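Local atomic coordinates of polyketide synthase PksL (Bacillus subtilis, PDB entry 5E1V), a protein that probably removes water from beta-hydroxyacyl intermediates during bacillaene assembly, as the dehydratase domain of a trans-AT polyketide synthase. Residues Leu216-Glu221 with Asn268-Leu273. Numbering follows the deposited sequence.
Sequences LPLFYE and NFTSKL
Five backbone hydrogen bonds join 216-221 to 268-273 as antiparallel neighbours. L216 and K272 exchange a pair, of which K272 N to L216 O, at 2.8 Å, lies in the carbonyl plane, whereas L216 N approaches K272 O from above the plane of the K272 carbonyl. T270 N meets F219 O nearly along the C=O axis, at 2.7 Å and with an N-H...O angle of 166°. T270 O is gripped twice, by L218 N at 2.9 Å and by F219 N at 3.0 Å. Two residues thus face one, and the register slips by one after P217: a classic beta bulge. It interrupts strand 215-225 within the double-hotdog dehydratase fold, where this strand runs between 53-59 and 262-273. Apolar contact is concentrated on the F269 ring. With CG anti to the backbone N, F269 presents its edge to P217, CZ lying 3.7 Å from P217 CG, while F269 CD1 meets Y220 CE1 at 3.7 Å, the two ring planes 80° apart. The F269 side chain also touches V251 of strand 248-256. An alanine in place of F269 would lack the ring that P217 CG and Y220 CE1 both touch, and would probably loosen the packing on this face. The Y220 hydroxyl hydrogen-bonds to G31 O. Among polar side chains, T270 OG1 donates to N268 O from above the carbonyl plane and sits at the F219 ring edge, 3.9 Å from F219 CD2.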
loop_
_atom_site.group_PDB
_atom_site.type_symbol
_atom_site.label_atom_id
_atom_site.label_comp_id
_atom_site.label_asym_id
_atom_site.label_seq_id
_atom_site.Cartn_x
_atom_site.Cartn_y
_atom_site.Cartn_z
ATOM N N LEU A 216 -1.954 9.684 -6.896
ATOM C CA LEU A 216 -2.200 9.106 -5.545
ATOM C C LEU A 216 -3.176 7.955 -5.637
ATOM O O LEU A 216 -3.984 7.879 -6.594
ATOM C CB LEU A 216 -2.756 10.170 -4.634
ATOM C CG LEU A 216 -1.733 11.277 -4.314
ATOM C CD1 LEU A 216 -2.392 12.267 -3.368
ATOM C CD2 LEU A 216 -0.399 10.785 -3.752
ATOM N N PRO A 217 -3.117 7.039 -4.665
ATOM C CA PRO A 217 -4.075 5.959 -4.692
ATOM C C PRO A 217 -5.541 6.392 -4.658
ATOM O O PRO A 217 -5.926 7.390 -4.010
ATOM C CB PRO A 217 -3.711 5.151 -3.429
ATOM C CG PRO A 217 -2.212 5.270 -3.358
ATOM C CD PRO A 217 -2.024 6.758 -3.685
ATOM N N LEU A 218 -6.312 5.643 -5.432
ATOM C CA LEU A 218 -7.733 5.852 -5.622
ATOM C C LEU A 218 -8.530 4.566 -5.328
ATOM O O LEU A 218 -9.508 4.629 -4.658
ATOM C CB LEU A 218 -8.014 6.250 -7.058
ATOM C CG LEU A 218 -9.543 6.378 -7.349
ATOM C CD1 LEU A 218 -10.219 7.524 -6.595
ATOM C CD2 LEU A 218 -9.903 6.440 -8.847
ATOM N N PHE A 219 -8.119 3.468 -5.901
ATOM C CA PHE A 219 -8.868 2.194 -5.909
ATOM C C PHE A 219 -8.009 0.927 -6.040
ATOM O O PHE A 219 -7.091 0.867 -6.877
ATOM C CB PHE A 219 -9.893 2.222 -7.079
ATOM C CG PHE A 219 -10.807 1.020 -7.168
ATOM C CD1 PHE A 219 -12.001 0.971 -6.491
ATOM C CD2 PHE A 219 -10.543 0.028 -8.095
ATOM C CE1 PHE A 219 -12.865 -0.120 -6.635
ATOM C CE2 PHE A 219 -11.389 -1.054 -8.251
ATOM C CZ PHE A 219 -12.534 -1.168 -7.493
ATOM N N TYR A 220 -8.393 -0.129 -5.267
ATOM C CA TYR A 220 -7.820 -1.443 -5.316
ATOM C C TYR A 220 -8.945 -2.361 -5.677
ATOM O O TYR A 220 -9.887 -2.424 -4.936
ATOM C CB TYR A 220 -7.201 -1.979 -3.947
ATOM C CG TYR A 220 -6.329 -1.015 -3.189
ATOM C CD1 TYR A 220 -5.680 -0.008 -3.871
ATOM C CD2 TYR A 220 -6.176 -1.077 -1.753
ATOM C CE1 TYR A 220 -4.922 0.951 -3.230
ATOM C CE2 TYR A 220 -5.429 -0.072 -1.101
ATOM C CZ TYR A 220 -4.801 0.921 -1.853
ATOM O OH TYR A 220 -4.015 1.982 -1.381
ATOM N N GLU A 221 -8.819 -3.146 -6.748
ATOM C CA GLU A 221 -9.846 -4.126 -7.100
ATOM C C GLU A 221 -9.899 -5.265 -6.050
ATOM O O GLU A 221 -10.954 -5.631 -5.464
ATOM C CB GLU A 221 -9.587 -4.701 -8.508
ATOM C CG GLU A 221 -10.623 -5.757 -8.838
ATOM C CD GLU A 221 -10.627 -6.141 -10.293
ATOM O OE1 GLU A 221 -10.545 -5.246 -11.149
ATOM O OE2 GLU A 221 -10.698 -7.355 -10.555
ATOM N N ASN A 268 -5.181 -4.541 -9.997
ATOM C CA ASN A 268 -5.670 -3.219 -10.471
ATOM C C ASN A 268 -5.625 -2.131 -9.405
ATOM O O ASN A 268 -6.595 -1.517 -9.062
ATOM C CB ASN A 268 -7.020 -3.352 -11.134
ATOM C CG ASN A 268 -6.864 -3.824 -12.579
ATOM O OD1 ASN A 268 -6.114 -3.210 -13.339
ATOM N ND2 ASN A 268 -7.504 -4.914 -12.934
ATOM N N PHE A 269 -4.431 -1.973 -8.876
ATOM C CA PHE A 269 -4.081 -0.790 -8.084
ATOM C C PHE A 269 -4.152 0.429 -9.025
ATOM O O PHE A 269 -3.289 0.614 -9.908
ATOM C CB PHE A 269 -2.728 -0.966 -7.454
ATOM C CG PHE A 269 -2.160 0.267 -6.829
ATOM C CD1 PHE A 269 -2.962 1.239 -6.347
ATOM C CD2 PHE A 269 -0.793 0.436 -6.724
ATOM C CE1 PHE A 269 -2.438 2.384 -5.781
ATOM C CE2 PHE A 269 -0.262 1.597 -6.203
ATOM C CZ PHE A 269 -1.104 2.578 -5.717
ATOM N N THR A 270 -5.194 1.222 -8.795
ATOM C CA THR A 270 -5.542 2.430 -9.584
ATOM C C THR A 270 -5.222 3.690 -8.762
ATOM O O THR A 270 -5.706 3.867 -7.602
ATOM C CB THR A 270 -7.048 2.523 -9.888
ATOM O OG1 THR A 270 -7.559 1.254 -10.374
ATOM C CG2 THR A 270 -7.306 3.635 -10.915
ATOM N N SER A 271 -4.501 4.618 -9.399
ATOM C CA SER A 271 -4.174 5.911 -8.843
ATOM C C SER A 271 -4.593 7.031 -9.807
ATOM O O SER A 271 -4.800 6.800 -11.006
ATOM C CB SER A 271 -2.645 5.974 -8.634
ATOM O OG SER A 271 -2.215 4.954 -7.750
ATOM N N LYS A 272 -4.720 8.234 -9.273
ATOM C CA LYS A 272 -5.327 9.346 -10.019
ATOM C C LYS A 272 -4.453 10.549 -9.916
ATOM O O LYS A 272 -3.892 10.836 -8.861
ATOM C CB LYS A 272 -6.698 9.693 -9.486
ATOM C CG LYS A 272 -7.432 10.830 -10.238
ATOM C CD LYS A 272 -8.803 11.121 -9.641
ATOM C CE LYS A 272 -8.705 12.099 -8.478
ATOM N NZ LYS A 272 -9.924 12.086 -7.604
ATOM N N LEU A 273 -4.293 11.234 -11.043
ATOM C CA LEU A 273 -3.471 12.428 -11.095
ATOM C C LEU A 273 -3.889 13.484 -10.108
ATOM O O LEU A 273 -5.084 13.809 -10.010
ATOM C CB LEU A 273 -3.591 13.008 -12.531
ATOM C CG LEU A 273 -2.709 14.125 -13.021
ATOM C CD1 LEU A 273 -1.271 13.683 -13.187
ATOM C CD2 LEU A 273 -3.301 14.511 -14.370
#